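Local structure of ferric iron-binding protein HitA (Pseudomonas aeruginosa PAO1, 6IWF) at residues Thr174-Ala179 and Asn195-Thr200. The protein binds ferric iron as a bacterial solute-binding protein and is probably involved in gallium internalization as well. Numbering follows the deposited sequence.
Sequences TNNVTA and NYYWYT
Asn176 lies over one face of the Tyr197 ring, its CB 3.5 Å from the ring centroid and 19° off the normal in a CH-pi contact. CB sits toward the phenol end, 3.3 Å from Tyr197 CZ, and from there the amide slants toward the hydroxyl end of the ring, bringing Asn176 ND2 to 3.0 Å from Tyr197 OH. Amide and ring planes are 32° apart, so the two groups are tilted rather than stacked flat. Val177 adds an apolar touch: its CG2 branch, anti to the carbonyl carbon, approaches the ring obliquely, 3.9 Å from Tyr197 CD1. The opposite face of the same ring is met by Tyr196 through its CE1, leaving the Tyr197 phenol sandwiched between its sequence neighbour and the start of helix 176-184. That helix start is capped by Asn175, whose OD1 accepts weak bonds from the backbone N atoms of Val177 and Thr178. Tyr196 OH is hydrogen-bonded to Glu60, and its ring meets that of His12. These four residues, His12, Glu60, Tyr196 and Tyr197, bind Fe(3+), here absent; the adjacent tyrosines near the N-terminal end of helix 196-205 are the hallmark of the ferric-binding-protein site in the periplasmic-binding-protein fold.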
loop_
_atom_site.group_PDB
_atom_site.type_symbol
_atom_site.label_atom_id
_atom_site.label_comp_id
_atom_site.label_asym_id
_atom_site.label_seq_id
_atom_site.Cartn_x
_atom_site.Cartn_y
_atom_site.Cartn_z
ATOM N N THR A 174 -9.189 -8.594 11.606
ATOM C CA THR A 174 -8.865 -9.285 10.370
ATOM C C THR A 174 -9.046 -8.405 9.147
ATOM O O THR A 174 -8.725 -8.839 8.037
ATOM C CB THR A 174 -9.703 -10.568 10.236
ATOM O OG1 THR A 174 -11.088 -10.237 10.252
ATOM C CG2 THR A 174 -9.421 -11.512 11.405
ATOM N N ASN A 175 -9.492 -7.158 9.328
ATOM C CA ASN A 175 -9.872 -6.298 8.218
ATOM C C ASN A 175 -9.605 -4.851 8.613
ATOM O O ASN A 175 -9.969 -4.444 9.717
ATOM C CB ASN A 175 -11.362 -6.511 7.890
ATOM C CG ASN A 175 -11.796 -5.794 6.642
ATOM O OD1 ASN A 175 -11.850 -4.567 6.610
ATOM N ND2 ASN A 175 -12.124 -6.558 5.599
ATOM N N ASN A 176 -8.999 -4.069 7.708
ATOM C CA ASN A 176 -8.695 -2.682 8.060
ATOM C C ASN A 176 -9.967 -1.855 8.219
ATOM O O ASN A 176 -10.030 -0.970 9.083
ATOM C CB ASN A 176 -7.784 -2.032 7.013
ATOM C CG ASN A 176 -6.366 -2.551 7.054
ATOM O OD1 ASN A 176 -5.630 -2.316 8.013
ATOM N ND2 ASN A 176 -5.959 -3.240 5.990
ATOM N N VAL A 177 -10.983 -2.102 7.382
ATOM C CA VAL A 177 -12.205 -1.305 7.484
ATOM C C VAL A 177 -12.902 -1.583 8.808
ATOM O O VAL A 177 -13.435 -0.670 9.452
ATOM C CB VAL A 177 -13.137 -1.570 6.284
ATOM C CG1 VAL A 177 -14.437 -0.761 6.434
ATOM C CG2 VAL A 177 -12.435 -1.224 4.982
ATOM N N THR A 178 -12.883 -2.842 9.248
ATOM C CA THR A 178 -13.426 -3.191 10.558
ATOM C C THR A 178 -12.688 -2.482 11.694
ATOM O O THR A 178 -13.321 -1.972 12.628
ATOM C CB THR A 178 -13.365 -4.705 10.746
ATOM O OG1 THR A 178 -14.038 -5.343 9.647
ATOM C CG2 THR A 178 -14.034 -5.098 12.046
ATOM N N ALA A 179 -11.355 -2.460 11.645
ATOM C CA ALA A 179 -10.582 -1.762 12.674
ATOM C C ALA A 179 -10.875 -0.261 12.676
ATOM O O ALA A 179 -10.977 0.363 13.746
ATOM C CB ALA A 179 -9.085 -2.013 12.461
ATOM N N ASN A 195 -3.457 5.605 5.843
ATOM C CA ASN A 195 -4.246 6.828 5.975
ATOM C C ASN A 195 -5.553 6.760 5.199
ATOM O O ASN A 195 -6.554 7.355 5.622
ATOM C CB ASN A 195 -3.416 8.024 5.497
ATOM C CG ASN A 195 -3.207 8.011 4.004
ATOM O OD1 ASN A 195 -2.467 7.178 3.470
ATOM N ND2 ASN A 195 -3.880 8.925 3.306
ATOM N N TYR A 196 -5.578 6.046 4.065
ATOM C CA TYR A 196 -6.699 6.241 3.149
ATOM C C TYR A 196 -7.999 5.622 3.661
ATOM O O TYR A 196 -9.072 6.011 3.183
ATOM C CB TYR A 196 -6.342 5.706 1.754
ATOM C CG TYR A 196 -5.931 4.264 1.721
ATOM C CD1 TYR A 196 -6.886 3.255 1.783
ATOM C CD2 TYR A 196 -4.595 3.899 1.613
ATOM C CE1 TYR A 196 -6.522 1.920 1.748
ATOM C CE2 TYR A 196 -4.222 2.554 1.578
ATOM C CZ TYR A 196 -5.197 1.575 1.651
ATOM O OH TYR A 196 -4.855 0.234 1.619
ATOM N N TYR A 197 -7.938 4.702 4.637
ATOM C CA TYR A 197 -9.169 4.109 5.169
ATOM C C TYR A 197 -10.020 5.145 5.886
ATOM O O TYR A 197 -11.256 5.092 5.833
ATOM C CB TYR A 197 -8.847 2.967 6.128
ATOM C CG TYR A 197 -8.286 1.753 5.444
ATOM C CD1 TYR A 197 -9.124 0.861 4.781
ATOM C CD2 TYR A 197 -6.917 1.492 5.465
ATOM C CE1 TYR A 197 -8.612 -0.254 4.142
ATOM C CE2 TYR A 197 -6.402 0.379 4.831
ATOM C CZ TYR A 197 -7.254 -0.486 4.172
ATOM O OH TYR A 197 -6.746 -1.601 3.545
ATOM N N TRP A 198 -9.383 6.070 6.596
ATOM C CA TRP A 198 -10.132 7.136 7.243
ATOM C C TRP A 198 -10.882 7.978 6.215
ATOM O O TRP A 198 -12.058 8.314 6.414
ATOM C CB TRP A 198 -9.172 7.999 8.065
ATOM C CG TRP A 198 -9.819 9.048 8.903
ATOM C CD1 TRP A 198 -10.234 8.932 10.202
ATOM C CD2 TRP A 198 -10.086 10.396 8.515
ATOM N NE1 TRP A 198 -10.756 10.124 10.639
ATOM C CE2 TRP A 198 -10.679 11.042 9.624
ATOM C CE3 TRP A 198 -9.889 11.122 7.335
ATOM C CZ2 TRP A 198 -11.078 12.376 9.588
ATOM C CZ3 TRP A 198 -10.290 12.454 7.296
ATOM C CH2 TRP A 198 -10.874 13.069 8.422
ATOM N N TYR A 199 -10.225 8.307 5.096
ATOM C CA TYR A 199 -10.868 9.142 4.085
ATOM C C TYR A 199 -12.024 8.415 3.401
ATOM O O TYR A 199 -13.059 9.028 3.112
ATOM C CB TYR A 199 -9.831 9.613 3.063
ATOM C CG TYR A 199 -8.883 10.638 3.623
ATOM C CD1 TYR A 199 -7.720 10.256 4.300
ATOM C CD2 TYR A 199 -9.169 11.999 3.531
ATOM C CE1 TYR A 199 -6.849 11.190 4.830
ATOM C CE2 TYR A 199 -8.309 12.939 4.060
ATOM C CZ TYR A 199 -7.156 12.537 4.712
ATOM O OH TYR A 199 -6.308 13.487 5.225
ATOM N N THR A 200 -11.873 7.114 3.130
ATOM C CA THR A 200 -12.987 6.362 2.552
ATOM C C THR A 200 -14.194 6.370 3.482
ATOM O O THR A 200 -15.328 6.598 3.042
ATOM C CB THR A 200 -12.563 4.926 2.242
ATOM O OG1 THR A 200 -11.435 4.943 1.355
ATOM C CG2 THR A 200 -13.720 4.168 1.589
#